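Side-chain contact in Myo-inositol dehydrogenase (PDB 3EUW), which probably oxidises myo-inositol with NAD+ as a member of the Gfo/Idh/MocA oxidoreductase family: residues Glu59-Asp64 and Val79-Arg84. Residues are numbered along the deposited sequence; the frame is centred on the assembly and turned at random.
Sequences EVFARD and VDLITR
Phe-61 brings the CD2-CE2-CZ side of its ring up to the aliphatic stem of Arg-84 in the Rossmann-fold domain. The contact joins the type I beta turn Val-60 to Arg-63 to helix 78-87. Two regions of the arginine stem meet the ring. Arg-84 CB lies 3.6 Å from Phe-61 CE2, in an oblique approach, and Arg-84 CD lies 3.7 Å from the same CE2. The Phe-61 side chain leaves the turn with CG opposite its own carbonyl carbon (chi1 -69°), which carries the ring across to the helix. Arg-84 is extended from CG to NE, and this stretch runs past the CD2-CE2 side of the ring. Its guanidinium plane is turned 39° from the ring plane, with Phe-61 CD2 at the guanidinium edge, so the two groups do not stack. Leu-81, one helical turn earlier, adds a looser touch: its CD2 sits near the ring plane, 4.4 Å from Phe-61 CE2. Phe-10 and Ile-69, on two parallel strands of the central sheet, also pack on Phe-61. The charged end of Arg-84 is held from two sequence regions. NH1 forms a salt bridge with Asp-58, beside the turn. NE also makes a salt bridge to Asp-80 OD1, reaching its syn side from somewhat out of the carboxylate plane, 3.3 Å away with an N-H...O angle of 162°.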
ATOM      1  N   GLU A  59     -45.298   5.555  27.132  1.00 31.88           N
ATOM      2  CA  GLU A  59     -44.640   5.185  28.378  1.00 31.37           C
ATOM      3  C   GLU A  59     -43.302   5.900  28.531  1.00 31.19           C
ATOM      4  O   GLU A  59     -42.848   6.128  29.646  1.00 31.20           O
ATOM      5  CB  GLU A  59     -44.444   3.671  28.439  1.00 33.29           C
ATOM      6  CG  GLU A  59     -45.756   2.904  28.351  1.00 35.80           C
ATOM      7  CD  GLU A  59     -45.555   1.410  28.192  1.00 37.24           C
ATOM      8  OE1 GLU A  59     -45.098   0.757  29.157  1.00 38.20           O
ATOM      9  OE2 GLU A  59     -45.850   0.890  27.096  1.00 37.36           O
ATOM     10  N   VAL A  60     -42.672   6.246  27.411  1.00 29.01           N
ATOM     11  CA  VAL A  60     -41.407   6.969  27.447  1.00 27.18           C
ATOM     12  C   VAL A  60     -41.675   8.411  27.868  1.00 26.15           C
ATOM     13  O   VAL A  60     -41.127   8.905  28.847  1.00 26.25           O
ATOM     14  CB  VAL A  60     -40.731   7.016  26.055  1.00 27.94           C
ATOM     15  CG1 VAL A  60     -39.568   7.998  26.078  1.00 25.07           C
ATOM     16  CG2 VAL A  60     -40.251   5.637  25.655  1.00 27.18           C
ATOM     17  N   PHE A  61     -42.529   9.077  27.102  1.00 26.33           N
ATOM     18  CA  PHE A  61     -42.873  10.466  27.349  1.00 28.72           C
ATOM     19  C   PHE A  61     -43.672  10.697  28.630  1.00 29.04           C
ATOM     20  O   PHE A  61     -44.041  11.830  28.950  1.00 27.48           O
ATOM     21  CB  PHE A  61     -43.607  11.022  26.131  1.00 27.37           C
ATOM     22  CG  PHE A  61     -42.728  11.158  24.924  1.00 30.85           C
ATOM     23  CD1 PHE A  61     -41.646  12.033  24.934  1.00 31.33           C
ATOM     24  CD2 PHE A  61     -42.952  10.388  23.790  1.00 30.51           C
ATOM     25  CE1 PHE A  61     -40.794  12.138  23.831  1.00 30.84           C
ATOM     26  CE2 PHE A  61     -42.105  10.487  22.685  1.00 31.19           C
ATOM     27  CZ  PHE A  61     -41.023  11.365  22.708  1.00 30.44           C
ATOM     28  N   ALA A  62     -43.941   9.618  29.355  1.00 28.69           N
ATOM     29  CA  ALA A  62     -44.646   9.730  30.615  1.00 28.06           C
ATOM     30  C   ALA A  62     -43.617  10.199  31.636  1.00 28.15           C
ATOM     31  O   ALA A  62     -43.978  10.762  32.664  1.00 28.81           O
ATOM     32  CB  ALA A  62     -45.232   8.376  31.032  1.00 27.31           C
ATOM     33  N   ARG A  63     -42.334   9.973  31.338  1.00 26.14           N
ATOM     34  CA  ARG A  63     -41.249  10.376  32.238  1.00 24.44           C
ATOM     35  C   ARG A  63     -41.044  11.878  32.139  1.00 24.12           C
ATOM     36  O   ARG A  63     -41.504  12.509  31.185  1.00 25.18           O
ATOM     37  CB  ARG A  63     -39.930   9.672  31.874  1.00 23.10           C
ATOM     38  CG  ARG A  63     -39.985   8.147  31.864  1.00 22.87           C
ATOM     39  CD  ARG A  63     -38.638   7.545  31.444  1.00 22.70           C
ATOM     40  NE  ARG A  63     -37.573   7.826  32.404  1.00 21.64           N
ATOM     41  CZ  ARG A  63     -37.201   7.005  33.380  1.00 20.78           C
ATOM     42  NH1 ARG A  63     -37.808   5.835  33.528  1.00 23.63           N
ATOM     43  NH2 ARG A  63     -36.233   7.353  34.218  1.00 17.77           N
ATOM     44  N   ASP A  64     -40.348  12.450  33.120  1.00 24.08           N
ATOM     45  CA  ASP A  64     -40.083  13.886  33.116  1.00 23.30           C
ATOM     46  C   ASP A  64     -38.601  14.174  33.311  1.00 22.75           C
ATOM     47  O   ASP A  64     -38.216  15.300  33.613  1.00 24.56           O
ATOM     48  CB  ASP A  64     -40.918  14.593  34.205  1.00 23.05           C
ATOM     49  CG  ASP A  64     -40.502  14.216  35.627  1.00 22.43           C
ATOM     50  OD1 ASP A  64     -39.771  13.226  35.827  1.00 23.87           O
ATOM     51  OD2 ASP A  64     -40.931  14.922  36.561  1.00 27.00           O
ATOM     52  N   VAL A  79     -41.079  10.655  11.862  1.00 27.45           N
ATOM     53  CA  VAL A  79     -41.762  11.935  11.961  1.00 28.14           C
ATOM     54  C   VAL A  79     -42.527  12.044  13.270  1.00 29.83           C
ATOM     55  O   VAL A  79     -42.574  13.106  13.883  1.00 31.23           O
ATOM     56  CB  VAL A  79     -42.754  12.155  10.799  1.00 28.60           C
ATOM     57  CG1 VAL A  79     -43.679  13.336  11.110  1.00 25.78           C
ATOM     58  CG2 VAL A  79     -41.986  12.424   9.518  1.00 27.93           C
ATOM     59  N   ASP A  80     -43.124  10.936  13.695  1.00 31.49           N
ATOM     60  CA  ASP A  80     -43.895  10.916  14.928  1.00 31.48           C
ATOM     61  C   ASP A  80     -43.018  11.178  16.146  1.00 31.62           C
ATOM     62  O   ASP A  80     -43.296  12.085  16.931  1.00 30.05           O
ATOM     63  CB  ASP A  80     -44.608   9.570  15.084  1.00 34.58           C
ATOM     64  CG  ASP A  80     -45.393   9.468  16.389  1.00 37.82           C
ATOM     65  OD1 ASP A  80     -46.238  10.351  16.652  1.00 36.79           O
ATOM     66  OD2 ASP A  80     -45.166   8.500  17.149  1.00 39.27           O
ATOM     67  N   LEU A  81     -41.955  10.388  16.296  1.00 31.03           N
ATOM     68  CA  LEU A  81     -41.051  10.537  17.432  1.00 29.99           C
ATOM     69  C   LEU A  81     -40.340  11.898  17.454  1.00 29.78           C
ATOM     70  O   LEU A  81     -40.168  12.499  18.517  1.00 27.92           O
ATOM     71  CB  LEU A  81     -40.033   9.396  17.437  1.00 29.43           C
ATOM     72  CG  LEU A  81     -40.662   8.030  17.734  1.00 30.95           C
ATOM     73  CD1 LEU A  81     -39.638   6.922  17.555  1.00 29.85           C
ATOM     74  CD2 LEU A  81     -41.203   8.024  19.156  1.00 29.50           C
ATOM     75  N   ILE A  82     -39.936  12.384  16.287  1.00 27.27           N
ATOM     76  CA  ILE A  82     -39.277  13.674  16.225  1.00 27.80           C
ATOM     77  C   ILE A  82     -40.217  14.748  16.765  1.00 29.46           C
ATOM     78  O   ILE A  82     -39.832  15.546  17.616  1.00 30.09           O
ATOM     79  CB  ILE A  82     -38.882  14.034  14.774  1.00 27.97           C
ATOM     80  CG1 ILE A  82     -37.655  13.209  14.355  1.00 27.54           C
ATOM     81  CG2 ILE A  82     -38.619  15.540  14.653  1.00 24.07           C
ATOM     82  CD1 ILE A  82     -37.233  13.398  12.902  1.00 26.69           C
ATOM     83  N   THR A  83     -41.451  14.747  16.268  1.00 30.09           N
ATOM     84  CA  THR A  83     -42.459  15.717  16.668  1.00 31.24           C
ATOM     85  C   THR A  83     -42.741  15.685  18.174  1.00 32.01           C
ATOM     86  O   THR A  83     -42.668  16.713  18.840  1.00 31.91           O
ATOM     87  CB  THR A  83     -43.786  15.480  15.900  1.00 32.33           C
ATOM     88  OG1 THR A  83     -43.556  15.595  14.489  1.00 31.98           O
ATOM     89  CG2 THR A  83     -44.829  16.499  16.316  1.00 32.52           C
ATOM     90  N   ARG A  84     -43.057  14.512  18.708  1.00 32.62           N
ATOM     91  CA  ARG A  84     -43.343  14.384  20.133  1.00 33.88           C
ATOM     92  C   ARG A  84     -42.202  14.894  21.008  1.00 34.47           C
ATOM     93  O   ARG A  84     -42.422  15.627  21.975  1.00 32.92           O
ATOM     94  CB  ARG A  84     -43.606  12.929  20.511  1.00 35.99           C
ATOM     95  CG  ARG A  84     -44.782  12.271  19.819  1.00 40.73           C
ATOM     96  CD  ARG A  84     -45.105  10.980  20.554  1.00 45.28           C
ATOM     97  NE  ARG A  84     -46.124  10.162  19.906  1.00 47.66           N
ATOM     98  CZ  ARG A  84     -46.782   9.186  20.523  1.00 49.41           C
ATOM     99  NH1 ARG A  84     -46.529   8.921  21.800  1.00 49.81           N
ATOM    100  NH2 ARG A  84     -47.681   8.469  19.863  1.00 51.11           N
TER